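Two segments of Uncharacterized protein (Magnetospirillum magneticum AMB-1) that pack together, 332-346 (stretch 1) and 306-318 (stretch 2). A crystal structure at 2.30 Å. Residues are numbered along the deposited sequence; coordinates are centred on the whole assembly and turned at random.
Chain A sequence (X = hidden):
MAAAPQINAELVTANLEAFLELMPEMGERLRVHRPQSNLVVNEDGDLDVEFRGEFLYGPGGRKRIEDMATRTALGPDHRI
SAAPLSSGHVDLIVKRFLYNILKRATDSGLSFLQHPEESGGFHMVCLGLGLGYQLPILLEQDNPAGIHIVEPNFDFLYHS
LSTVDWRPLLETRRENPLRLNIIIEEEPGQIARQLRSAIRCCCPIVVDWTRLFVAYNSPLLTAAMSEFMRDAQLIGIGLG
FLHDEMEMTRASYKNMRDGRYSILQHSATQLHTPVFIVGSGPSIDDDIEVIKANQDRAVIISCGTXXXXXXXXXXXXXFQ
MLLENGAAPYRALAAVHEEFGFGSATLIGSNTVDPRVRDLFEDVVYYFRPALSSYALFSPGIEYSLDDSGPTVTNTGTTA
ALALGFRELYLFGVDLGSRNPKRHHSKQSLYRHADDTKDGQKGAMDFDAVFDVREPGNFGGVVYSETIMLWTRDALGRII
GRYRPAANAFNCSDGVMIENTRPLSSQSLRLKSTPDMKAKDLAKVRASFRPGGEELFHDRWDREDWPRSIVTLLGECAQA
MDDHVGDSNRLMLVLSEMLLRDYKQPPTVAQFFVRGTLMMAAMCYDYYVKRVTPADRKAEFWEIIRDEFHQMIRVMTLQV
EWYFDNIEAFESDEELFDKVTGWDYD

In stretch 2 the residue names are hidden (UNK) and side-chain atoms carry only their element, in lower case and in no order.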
# COMPACT_ATOMS: atom_id res chain seq x y z
N ALA A 332 9.24 23.26 -12.66
CA ALA A 332 8.66 23.01 -14.00
C ALA A 332 7.44 23.92 -14.24
O ALA A 332 7.35 24.60 -15.26
CB ALA A 332 8.29 21.53 -14.15
N LEU A 333 6.53 23.96 -13.28
CA LEU A 333 5.38 24.85 -13.36
C LEU A 333 5.78 26.30 -13.48
O LEU A 333 5.19 27.03 -14.26
CB LEU A 333 4.48 24.71 -12.14
CG LEU A 333 3.31 23.76 -12.25
CD1 LEU A 333 2.55 23.83 -10.94
CD2 LEU A 333 2.41 24.13 -13.42
N ALA A 334 6.75 26.72 -12.68
CA ALA A 334 7.21 28.11 -12.71
C ALA A 334 7.75 28.52 -14.07
O ALA A 334 7.51 29.63 -14.53
CB ALA A 334 8.27 28.35 -11.63
N ALA A 335 8.51 27.63 -14.72
CA ALA A 335 9.06 27.88 -16.07
C ALA A 335 7.94 28.12 -17.10
O ALA A 335 8.04 28.97 -17.97
CB ALA A 335 9.94 26.71 -16.51
N VAL A 336 6.85 27.36 -16.98
CA VAL A 336 5.70 27.53 -17.87
C VAL A 336 5.00 28.87 -17.59
O VAL A 336 4.62 29.56 -18.52
CB VAL A 336 4.69 26.38 -17.72
CG1 VAL A 336 3.51 26.61 -18.63
CG2 VAL A 336 5.34 25.03 -18.03
N HIS A 337 4.83 29.22 -16.32
CA HIS A 337 4.28 30.52 -15.91
C HIS A 337 5.11 31.69 -16.45
O HIS A 337 4.58 32.66 -17.00
CB HIS A 337 4.26 30.59 -14.37
CG HIS A 337 3.79 31.91 -13.82
ND1 HIS A 337 2.47 32.30 -13.86
CD2 HIS A 337 4.46 32.89 -13.19
CE1 HIS A 337 2.34 33.48 -13.28
NE2 HIS A 337 3.54 33.86 -12.87
N GLU A 338 6.42 31.58 -16.28
CA GLU A 338 7.37 32.56 -16.78
C GLU A 338 7.25 32.72 -18.30
O GLU A 338 7.28 33.83 -18.79
CB GLU A 338 8.79 32.12 -16.41
CG GLU A 338 9.91 32.90 -17.07
CD GLU A 338 9.95 34.34 -16.62
OE1 GLU A 338 9.86 34.58 -15.40
OE2 GLU A 338 10.09 35.24 -17.48
N GLU A 339 7.10 31.63 -19.04
CA GLU A 339 7.07 31.71 -20.50
C GLU A 339 5.72 32.13 -21.09
O GLU A 339 5.70 32.88 -22.03
CB GLU A 339 7.51 30.38 -21.13
CG GLU A 339 7.54 30.41 -22.65
CD GLU A 339 8.23 29.19 -23.27
OE1 GLU A 339 8.77 28.34 -22.53
OE2 GLU A 339 8.22 29.09 -24.52
N PHE A 340 4.62 31.64 -20.53
CA PHE A 340 3.28 31.91 -21.07
C PHE A 340 2.30 32.59 -20.13
O PHE A 340 1.33 33.19 -20.59
CB PHE A 340 2.61 30.61 -21.49
CG PHE A 340 3.42 29.81 -22.46
CD1 PHE A 340 3.49 30.18 -23.81
CD2 PHE A 340 4.10 28.67 -22.04
CE1 PHE A 340 4.23 29.42 -24.71
CE2 PHE A 340 4.84 27.92 -22.93
CZ PHE A 340 4.91 28.30 -24.27
N GLY A 341 2.51 32.45 -18.81
CA GLY A 341 1.54 32.95 -17.83
C GLY A 341 0.38 31.98 -17.75
O GLY A 341 0.08 31.30 -18.72
N PHE A 342 -0.29 31.91 -16.61
CA PHE A 342 -1.40 30.98 -16.41
C PHE A 342 -2.77 31.63 -16.49
O PHE A 342 -3.79 30.94 -16.37
CB PHE A 342 -1.24 30.22 -15.09
CG PHE A 342 -0.39 29.00 -15.22
CD1 PHE A 342 -0.94 27.82 -15.71
CD2 PHE A 342 0.94 29.01 -14.85
CE1 PHE A 342 -0.17 26.69 -15.84
CE2 PHE A 342 1.72 27.88 -14.98
CZ PHE A 342 1.17 26.72 -15.48
N GLY A 343 -2.80 32.94 -16.69
CA GLY A 343 -4.06 33.65 -16.86
C GLY A 343 -4.98 33.49 -15.67
O GLY A 343 -4.58 33.69 -14.53
N SER A 344 -6.23 33.12 -15.94
CA SER A 344 -7.24 32.96 -14.90
C SER A 344 -7.36 31.53 -14.34
O SER A 344 -8.32 31.23 -13.65
CB SER A 344 -8.59 33.35 -15.49
OG SER A 344 -8.87 32.46 -16.56
N ALA A 345 -6.41 30.64 -14.65
CA ALA A 345 -6.48 29.25 -14.19
C ALA A 345 -6.45 29.12 -12.68
O ALA A 345 -5.69 29.80 -12.02
CB ALA A 345 -5.35 28.42 -14.81
N THR A 346 -7.30 28.27 -12.13
CA THR A 346 -7.26 27.92 -10.72
C THR A 346 -6.40 26.67 -10.60
O THR A 346 -6.50 25.77 -11.42
CB THR A 346 -8.68 27.64 -10.20
OG1 THR A 346 -9.38 28.88 -10.12
CG2 THR A 346 -8.70 27.00 -8.81
N UNK A 306 1.08 19.18 -19.08
CA UNK A 306 0.17 19.42 -20.21
C UNK A 306 -0.07 20.91 -20.47
O UNK A 306 -0.41 21.32 -21.57
c UNK A 306 -1.16 18.77 -19.92
N UNK A 307 0.09 21.72 -19.43
CA UNK A 307 -0.18 23.15 -19.53
C UNK A 307 0.66 23.83 -20.61
O UNK A 307 0.18 24.73 -21.31
c UNK A 307 0.05 23.81 -18.17
o UNK A 307 1.39 23.60 -17.71
N UNK A 308 1.89 23.37 -20.77
CA UNK A 308 2.81 23.93 -21.76
C UNK A 308 2.22 23.91 -23.17
O UNK A 308 2.21 24.94 -23.84
n UNK A 308 7.28 23.54 -21.31
c UNK A 308 7.84 24.75 -21.18
n UNK A 308 7.74 25.66 -22.14
n UNK A 308 8.49 25.05 -20.06
c UNK A 308 6.54 23.07 -22.50
c UNK A 308 4.15 23.17 -21.72
c UNK A 308 5.17 23.72 -22.68
N UNK A 309 1.71 22.77 -23.61
CA UNK A 309 1.18 22.64 -24.97
C UNK A 309 -0.16 23.38 -25.13
O UNK A 309 -0.45 23.96 -26.18
c UNK A 309 0.72 21.10 -26.92
c UNK A 309 1.08 21.15 -25.43
c UNK A 309 0.08 20.34 -24.61
N UNK A 310 -0.98 23.38 -24.09
CA UNK A 310 -2.22 24.13 -24.14
C UNK A 310 -1.90 25.61 -24.27
O UNK A 310 -2.38 26.27 -25.22
c UNK A 310 -4.48 22.00 -23.83
c UNK A 310 -4.08 22.13 -21.39
c UNK A 310 -3.49 22.40 -22.75
c UNK A 310 -3.08 23.86 -22.90
N UNK A 311 -1.08 26.13 -23.37
CA UNK A 311 -0.79 27.56 -23.37
C UNK A 311 -0.05 28.02 -24.63
O UNK A 311 -0.39 29.06 -25.18
c UNK A 311 0.14 27.95 -19.62
c UNK A 311 -0.02 27.97 -22.12
c UNK A 311 -1.92 28.85 -20.72
c UNK A 311 -0.80 27.83 -20.82
N UNK A 312 0.93 27.26 -25.10
CA UNK A 312 1.64 27.61 -26.34
C UNK A 312 0.68 27.72 -27.53
O UNK A 312 0.94 28.45 -28.46
c UNK A 312 2.74 26.61 -26.64
N UNK A 313 -0.44 26.99 -27.50
CA UNK A 313 -1.46 27.04 -28.57
C UNK A 313 -2.63 27.97 -28.30
O UNK A 313 -3.64 27.93 -29.01
c UNK A 313 -1.98 25.63 -28.84
n UNK A 313 -0.27 23.93 -28.73
c UNK A 313 -0.95 24.74 -29.51
o UNK A 313 -0.79 24.78 -30.72
N UNK A 314 -2.52 28.80 -27.26
CA UNK A 314 -3.57 29.72 -26.91
C UNK A 314 -4.81 29.04 -26.36
O UNK A 314 -5.93 29.41 -26.70
N UNK A 315 -4.61 28.04 -25.52
CA UNK A 315 -5.73 27.36 -24.88
C UNK A 315 -5.61 27.65 -23.40
O UNK A 315 -4.57 27.42 -22.81
c UNK A 315 -5.69 25.86 -25.14
c UNK A 315 -5.55 24.17 -27.11
c UNK A 315 -5.86 25.59 -26.65
c UNK A 315 -6.76 25.15 -24.31
N UNK A 316 -6.67 28.20 -22.81
CA UNK A 316 -6.66 28.55 -21.40
C UNK A 316 -7.19 27.41 -20.52
O UNK A 316 -8.36 27.09 -20.57
c UNK A 316 -6.40 30.63 -19.06
c UNK A 316 -7.71 30.24 -19.75
c UNK A 316 -7.51 29.81 -21.19
o UNK A 316 -5.64 31.45 -19.57
n UNK A 316 -6.15 30.05 -17.89
N UNK A 317 -6.32 26.78 -19.72
CA UNK A 317 -6.87 25.84 -18.74
C UNK A 317 -7.80 26.55 -17.76
O UNK A 317 -7.53 27.67 -17.36
c UNK A 317 -4.86 26.84 -19.68
c UNK A 317 -4.48 25.71 -18.78
c UNK A 317 -5.65 25.35 -17.97
N UNK A 318 -8.88 25.89 -17.37
CA UNK A 318 -9.75 26.39 -16.32
C UNK A 318 -9.16 25.94 -15.00
O UNK A 318 -9.12 26.69 -14.02
o UNK A 318 -12.13 27.59 -17.86
c UNK A 318 -11.15 25.86 -16.54
c UNK A 318 -11.79 26.39 -17.84
o UNK A 318 -11.97 25.61 -18.83

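Position 306 has one side-chain carbon and lies out of reach of stretch 1: Ala306. At 307 a carbon carries one oxygen, and CA-to-CB points toward stretch 1, with CB 3.7 Å from Phe342 CE1. One carbon and one oxygen make Ser307, a small residue where the Phe342 ring comes close; its OG also lies 3.8 Å from Val336 CG1.

Position 308 runs through three carbons and a nitrogen to a carbon bearing two more nitrogens, an unmistakable guanidinium. It starts sideways, but its end reaches across to the other helix, where a terminal nitrogen meets Glu339 OE1 at 2.9 Å. This is Arg308. NH1 donates to that OE1 in a salt bridge, with the carboxylate oxygen near the plane of the guanidinium, while Val336 CG2 covers one face, 3.7 Å from NH2. The chain fills a hole formed by Ala335, Val336, Glu339 and Phe340.

Position 309 has three carbons, forked at the first, and points away: Val309. Position 310 has four carbons forked at the second and is out of reach, so it is Leu310, buried against other parts of the protein.

Position 311 has the same four carbons and the same fork, but points toward stretch 1. Its CB is 3.8 Å from Phe340 CB, and one terminal carbon lies over a face of the Phe342 ring. It is Leu311; CD1 sits 4.3 Å from the centroid of that ring, a CH-pi contact, and also packs 3.8 Å from Val336 CG1.

Position 312 has a single carbon, CB, 3.6 Å from Phe340 CZ. This is Ala312, and its backbone N lies over one face of the Phe340 ring.

At 313 there are two carbons, the second carrying one oxygen and one nitrogen; its CA-to-CB bond points away from stretch 1. Asn313 is the first residue to leave helical geometry, and its ND2 bonds back to Val309 O at 2.6 Å. Position 314 has no side-chain atoms and a positive phi, which by itself favours glycine: Gly314. Position 315 has four carbons forked at the first, with one arm two carbons long, and is out of reach: Ile315.

Position 316 has three carbons, the third carrying oxygen and nitrogen, and its end approaches the turn from Phe342 to Ala345. It is Gln316. NE2 donates to Phe342 O at 2.9 Å and to the backbone O of position 317 at 2.8 Å. At 317 three carbons close onto the backbone N, giving Pro317, whose O lies 3.4 Å from Ala345 CB. Position 318 has two carbons, the second carrying two oxygens; its CA-to-CB bond points away from stretch 1, and the side chain makes no contact there: Asp318. Its backbone O accepts from Thr346 N at 3.1 Å.

The contact therefore has two parts. Nearly parallel helices, 6° apart, pack through Leu311 and Arg308, apolar contact joined to a salt bridge. Beyond them, Gln316 holds the type II' turn and Asp318 pairs by backbone alone.

Stretch 2 (306-318) ASRVLLANGIQPD
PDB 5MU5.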